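Local coordinates for protein B-agarase (Saccharophagus degradans, PDB 4BQ2) that hydrolyses beta-1,4 linkages of agarose as a family 50 exo-beta-agarase, probably releasing neoagarobiose from chain ends, at residues G137-D149 and N192-V204. Numbering follows the deposited sequence. Where two conformers were deposited one is given.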
loop_
_atom_site.group_PDB
_atom_site.type_symbol
_atom_site.label_atom_id
_atom_site.label_comp_id
_atom_site.label_asym_id
_atom_site.label_seq_id
_atom_site.Cartn_x
_atom_site.Cartn_y
_atom_site.Cartn_z
ATOM N N GLY A 137 16.829 -5.339 2.678
ATOM C CA GLY A 137 15.674 -5.691 1.853
ATOM C C GLY A 137 14.402 -5.873 2.661
ATOM O O GLY A 137 13.431 -6.478 2.171
ATOM N N LEU A 138 14.412 -5.337 3.879
ATOM C CA LEU A 138 13.235 -5.221 4.729
ATOM C C LEU A 138 12.807 -3.750 4.742
ATOM O O LEU A 138 13.675 -2.870 4.790
ATOM C CB LEU A 138 13.598 -5.645 6.146
ATOM C CG LEU A 138 13.525 -7.158 6.430
ATOM C CD1 LEU A 138 14.563 -7.929 5.640
ATOM C CD2 LEU A 138 13.682 -7.374 7.922
ATOM N N ARG A 139 11.490 -3.478 4.677
ATOM C CA ARG A 139 11.003 -2.094 4.699
ATOM C C ARG A 139 11.369 -1.440 6.020
ATOM O O ARG A 139 11.667 -0.265 6.072
ATOM C CB ARG A 139 9.469 -2.011 4.485
ATOM C CG ARG A 139 8.969 -0.567 4.303
ATOM C CD ARG A 139 9.705 0.120 3.145
ATOM N NE ARG A 139 9.667 -0.698 1.920
ATOM C CZ ARG A 139 8.772 -0.582 0.943
ATOM N NH1 ARG A 139 7.825 0.363 0.993
ATOM N NH2 ARG A 139 8.845 -1.393 -0.109
ATOM N N SER A 140 11.335 -2.225 7.091
ATOM C CA SER A 140 11.885 -1.811 8.361
ATOM C C SER A 140 12.530 -3.032 8.987
ATOM O O SER A 140 12.076 -4.190 8.802
ATOM C CB SER A 140 10.809 -1.237 9.284
ATOM O OG SER A 140 11.378 -0.294 10.178
ATOM N N ASN A 141 13.594 -2.759 9.731
ATOM C CA ASN A 141 14.439 -3.784 10.284
ATOM C C ASN A 141 14.074 -4.134 11.687
ATOM O O ASN A 141 13.470 -3.327 12.409
ATOM C CB ASN A 141 15.918 -3.300 10.268
ATOM C CG ASN A 141 16.623 -3.622 8.967
ATOM O OD1 ASN A 141 16.117 -4.397 8.149
ATOM N ND2 ASN A 141 17.795 -3.021 8.752
ATOM N N PRO A 142 14.520 -5.326 12.131
ATOM C CA PRO A 142 14.499 -5.548 13.568
ATOM C C PRO A 142 15.422 -4.513 14.201
ATOM O O PRO A 142 16.287 -3.980 13.511
ATOM C CB PRO A 142 15.063 -6.978 13.731
ATOM C CG PRO A 142 15.707 -7.314 12.436
ATOM C CD PRO A 142 15.094 -6.451 11.369
ATOM N N PRO A 143 15.251 -4.219 15.492
ATOM C CA PRO A 143 16.142 -3.201 16.076
ATOM C C PRO A 143 17.613 -3.639 16.060
ATOM O O PRO A 143 17.893 -4.837 16.064
ATOM C CB PRO A 143 15.623 -3.062 17.514
ATOM C CG PRO A 143 14.786 -4.261 17.759
ATOM C CD PRO A 143 14.201 -4.635 16.431
ATOM N N THR A 144 18.543 -2.688 16.030
ATOM C CA THR A 144 19.970 -3.018 15.989
ATOM C C THR A 144 20.608 -3.152 17.370
ATOM O O THR A 144 21.824 -3.340 17.478
ATOM C CB THR A 144 20.761 -1.993 15.169
ATOM O OG1 THR A 144 20.437 -0.682 15.635
ATOM C CG2 THR A 144 20.413 -2.116 13.693
ATOM N N TRP A 145 19.801 -3.001 18.417
ATOM C CA TRP A 145 20.199 -3.384 19.764
ATOM C C TRP A 145 18.954 -3.794 20.533
ATOM O O TRP A 145 17.839 -3.560 20.062
ATOM C CB TRP A 145 20.905 -2.246 20.485
ATOM C CG TRP A 145 20.056 -1.003 20.729
ATOM C CD1 TRP A 145 19.220 -0.765 21.785
ATOM C CD2 TRP A 145 19.987 0.156 19.896
ATOM N NE1 TRP A 145 18.645 0.492 21.670
ATOM C CE2 TRP A 145 19.092 1.069 20.512
ATOM C CE3 TRP A 145 20.602 0.520 18.698
ATOM C CZ2 TRP A 145 18.810 2.321 19.966
ATOM C CZ3 TRP A 145 20.318 1.763 18.154
ATOM C CH2 TRP A 145 19.422 2.649 18.789
ATOM N N THR A 146 19.152 -4.355 21.725
ATOM C CA THR A 146 18.067 -4.813 22.592
ATOM C C THR A 146 17.799 -3.848 23.731
ATOM O O THR A 146 18.721 -3.458 24.469
ATOM C CB THR A 146 18.395 -6.200 23.186
ATOM O OG1 THR A 146 18.586 -7.115 22.105
ATOM C CG2 THR A 146 17.242 -6.697 24.073
ATOM N N SER A 147 16.540 -3.438 23.863
ATOM C CA SER A 147 16.114 -2.578 24.965
ATOM C C SER A 147 14.593 -2.636 25.117
ATOM O O SER A 147 13.913 -3.209 24.273
ATOM C CB SER A 147 16.571 -1.132 24.727
ATOM O OG SER A 147 15.867 -0.553 23.640
ATOM N N ASP A 148 14.077 -2.060 26.204
ATOM C CA ASP A 148 12.625 -1.946 26.427
ATOM C C ASP A 148 11.999 -0.870 25.499
ATOM O O ASP A 148 10.770 -0.807 25.340
ATOM C CB ASP A 148 12.346 -1.585 27.884
ATOM C CG ASP A 148 12.403 -2.780 28.818
ATOM O OD1 ASP A 148 12.758 -3.891 28.376
ATOM O OD2 ASP A 148 12.066 -2.607 30.012
ATOM N N ASP A 149 12.853 -0.047 24.891
ATOM C CA ASP A 149 12.417 1.091 24.076
ATOM C C ASP A 149 11.797 0.629 22.757
ATOM O O ASP A 149 12.054 -0.492 22.289
ATOM C CB ASP A 149 13.585 2.042 23.800
ATOM C CG ASP A 149 14.213 2.579 25.067
ATOM O OD1 ASP A 149 13.501 2.699 26.098
ATOM O OD2 ASP A 149 15.433 2.857 25.034
ATOM N N ASN A 192 23.836 5.929 20.154
ATOM C CA ASN A 192 23.353 4.578 20.032
ATOM C C ASN A 192 24.202 3.609 20.848
ATOM O O ASN A 192 25.416 3.747 20.879
ATOM C CB ASN A 192 23.392 4.133 18.590
ATOM C CG ASN A 192 22.435 4.926 17.714
ATOM O OD1 ASN A 192 21.396 5.412 18.186
ATOM N ND2 ASN A 192 22.782 5.060 16.441
ATOM N N PRO A 193 23.551 2.610 21.485
ATOM C CA PRO A 193 24.272 1.446 21.970
ATOM C C PRO A 193 25.088 0.841 20.828
ATOM O O PRO A 193 24.886 1.212 19.657
ATOM C CB PRO A 193 23.155 0.478 22.369
ATOM C CG PRO A 193 21.989 1.349 22.704
ATOM C CD PRO A 193 22.112 2.562 21.812
ATOM N N PRO A 194 26.029 -0.063 21.151
ATOM C CA PRO A 194 26.768 -0.769 20.088
ATOM C C PRO A 194 25.802 -1.592 19.216
ATOM O O PRO A 194 24.862 -2.187 19.746
ATOM C CB PRO A 194 27.687 -1.724 20.862
ATOM C CG PRO A 194 27.824 -1.128 22.221
ATOM C CD PRO A 194 26.568 -0.334 22.497
ATOM N N GLN A 195 26.048 -1.631 17.914
ATOM C CA GLN A 195 25.208 -2.417 17.012
ATOM C C GLN A 195 25.382 -3.919 17.265
ATOM O O GLN A 195 26.499 -4.417 17.281
ATOM C CB GLN A 195 25.538 -2.097 15.573
ATOM C CG GLN A 195 24.632 -2.817 14.595
ATOM C CD GLN A 195 24.915 -2.437 13.168
ATOM O OE1 GLN A 195 26.049 -2.529 12.695
ATOM N NE2 GLN A 195 23.888 -2.019 12.467
ATOM N N ASP A 196 24.275 -4.631 17.467
ATOM C CA ASP A 196 24.320 -6.079 17.601
ATOM C C ASP A 196 24.617 -6.683 16.224
ATOM O O ASP A 196 23.773 -6.630 15.308
ATOM C CB ASP A 196 23.012 -6.608 18.216
ATOM C CG ASP A 196 22.866 -8.130 18.111
ATOM O OD1 ASP A 196 23.861 -8.841 17.850
ATOM O OD2 ASP A 196 21.726 -8.612 18.299
ATOM N N GLU A 197 25.821 -7.243 16.141
ATOM C CA GLU A 197 26.348 -7.945 14.989
ATOM C C GLU A 197 25.353 -8.917 14.343
ATOM O O GLU A 197 25.365 -9.113 13.130
ATOM C CB GLU A 197 27.620 -8.695 15.427
ATOM C CG GLU A 197 27.473 -9.545 16.695
ATOM C CD GLU A 197 27.319 -8.740 17.984
ATOM O OE1 GLU A 197 27.905 -7.642 18.100
ATOM O OE2 GLU A 197 26.607 -9.218 18.896
ATOM N N ASN A 198 24.495 -9.502 15.175
ATOM C CA ASN A 198 23.565 -10.562 14.800
ATOM C C ASN A 198 22.123 -10.091 14.612
ATOM O O ASN A 198 21.195 -10.914 14.558
ATOM C CB ASN A 198 23.592 -11.662 15.845
ATOM C CG ASN A 198 24.927 -12.350 15.900
ATOM O OD1 ASN A 198 25.550 -12.598 14.857
ATOM N ND2 ASN A 198 25.392 -12.642 17.114
ATOM N N PHE A 199 21.923 -8.784 14.480
ATOM C CA PHE A 199 20.542 -8.301 14.385
ATOM C C PHE A 199 19.801 -8.793 13.125
ATOM O O PHE A 199 18.577 -8.844 13.129
ATOM C CB PHE A 199 20.439 -6.779 14.570
ATOM C CG PHE A 199 20.639 -6.004 13.305
ATOM C CD1 PHE A 199 21.907 -5.840 12.761
ATOM C CD2 PHE A 199 19.540 -5.448 12.643
ATOM C CE1 PHE A 199 22.084 -5.125 11.580
ATOM C CE2 PHE A 199 19.709 -4.750 11.469
ATOM C CZ PHE A 199 20.980 -4.574 10.942
ATOM N N LEU A 200 20.523 -9.141 12.056
ATOM C CA LEU A 200 19.870 -9.709 10.871
ATOM C C LEU A 200 20.074 -11.219 10.715
ATOM O O LEU A 200 19.824 -11.770 9.646
ATOM C CB LEU A 200 20.300 -8.974 9.592
ATOM C CG LEU A 200 19.898 -7.488 9.442
ATOM C CD1 LEU A 200 20.518 -6.913 8.166
ATOM C CD2 LEU A 200 18.379 -7.323 9.444
ATOM N N VAL A 201 20.526 -11.869 11.784
ATOM C CA VAL A 201 20.909 -13.281 11.752
ATOM C C VAL A 201 19.846 -14.131 12.443
ATOM O O VAL A 201 19.472 -13.853 13.585
ATOM C CB VAL A 201 22.280 -13.518 12.455
ATOM C CG1 VAL A 201 22.539 -15.007 12.668
ATOM C CG2 VAL A 201 23.411 -12.925 11.634
ATOM N N GLY A 202 19.396 -15.184 11.756
ATOM C CA GLY A 202 18.497 -16.160 12.362
ATOM C C GLY A 202 17.150 -15.553 12.681
ATOM O O GLY A 202 16.576 -15.809 13.741
ATOM N N LEU A 203 16.639 -14.756 11.742
ATOM C CA LEU A 203 15.337 -14.095 11.917
ATOM C C LEU A 203 14.136 -15.033 11.839
ATOM O O LEU A 203 13.159 -14.836 12.531
ATOM C CB LEU A 203 15.172 -13.025 10.833
ATOM C CG LEU A 203 16.254 -11.947 10.874
ATOM C CD1 LEU A 203 16.048 -10.910 9.763
ATOM C CD2 LEU A 203 16.340 -11.325 12.268
ATOM N N VAL A 204 14.226 -16.037 10.966
ATOM C CA VAL A 204 13.088 -16.862 10.571
ATOM C C VAL A 204 13.266 -18.324 10.980
ATOM O O VAL A 204 14.332 -18.912 10.779
ATOM C CB VAL A 204 12.884 -16.814 9.027
ATOM C CG1 VAL A 204 11.497 -17.312 8.665
ATOM C CG2 VAL A 204 13.119 -15.410 8.468
#
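Pro193 sets its CG and CD over one face of the Trp145 indole where two loops of the agarase CBM-like beta domain meet. Loop 137-149 leads into strand 150-155, and loop 192-204 leaves strand 180-191 and runs on before helix 222-235. Neither forms regular secondary structure here. Two CH-pi contacts make up much of the close packing. Pro193 CG sits 3.4 Å from the centroid of the five-membered ring of Trp145, almost exactly on the ring normal. With CG between the backbone N and the carbonyl carbon (chi1 63°), Trp145 lays this face of its indole against Pro193. Beyond Pro193, Asn192 OD1 comes within 3.4 Å of Trp145 CH2, and Ser71 hydrogen-bonds that same oxygen.

The second CH-pi contact is between Thr144 and Phe199. Thr144 CG2 stands 3.6 Å from the centroid of the Phe199 ring, over one face. Leu200 CG covers the opposite face, offset toward the rim. At the ring edge, Asn141 ND2 lies 3.7 Å from Phe199 CE2. The amide and ring planes are 69° apart; Asp120 takes this nitrogen and Ser136 the oxygen. Thr144 OG1 turns to His119 and Lys115, which leaves CG2 to face the ring. Pro142 CG touches Phe199 O at 3.3 Å, and Pro142 CD meets Leu200 CD2. One backbone hydrogen bond holds the two loops together, Asp196 N to Thr144 O at 2.8 Å, nearly straight at 175°.

The outer side is looser. The side chains of Pro143 and Pro194 start away from the opposite loop, and both residues are exposed. Glu197 and Asn198 are exposed too, in the type I turn from Asp196 to Phe199. An Asx turn overlaps it: Asn198 N binds Asp196 OD1 from above the carboxylate plane.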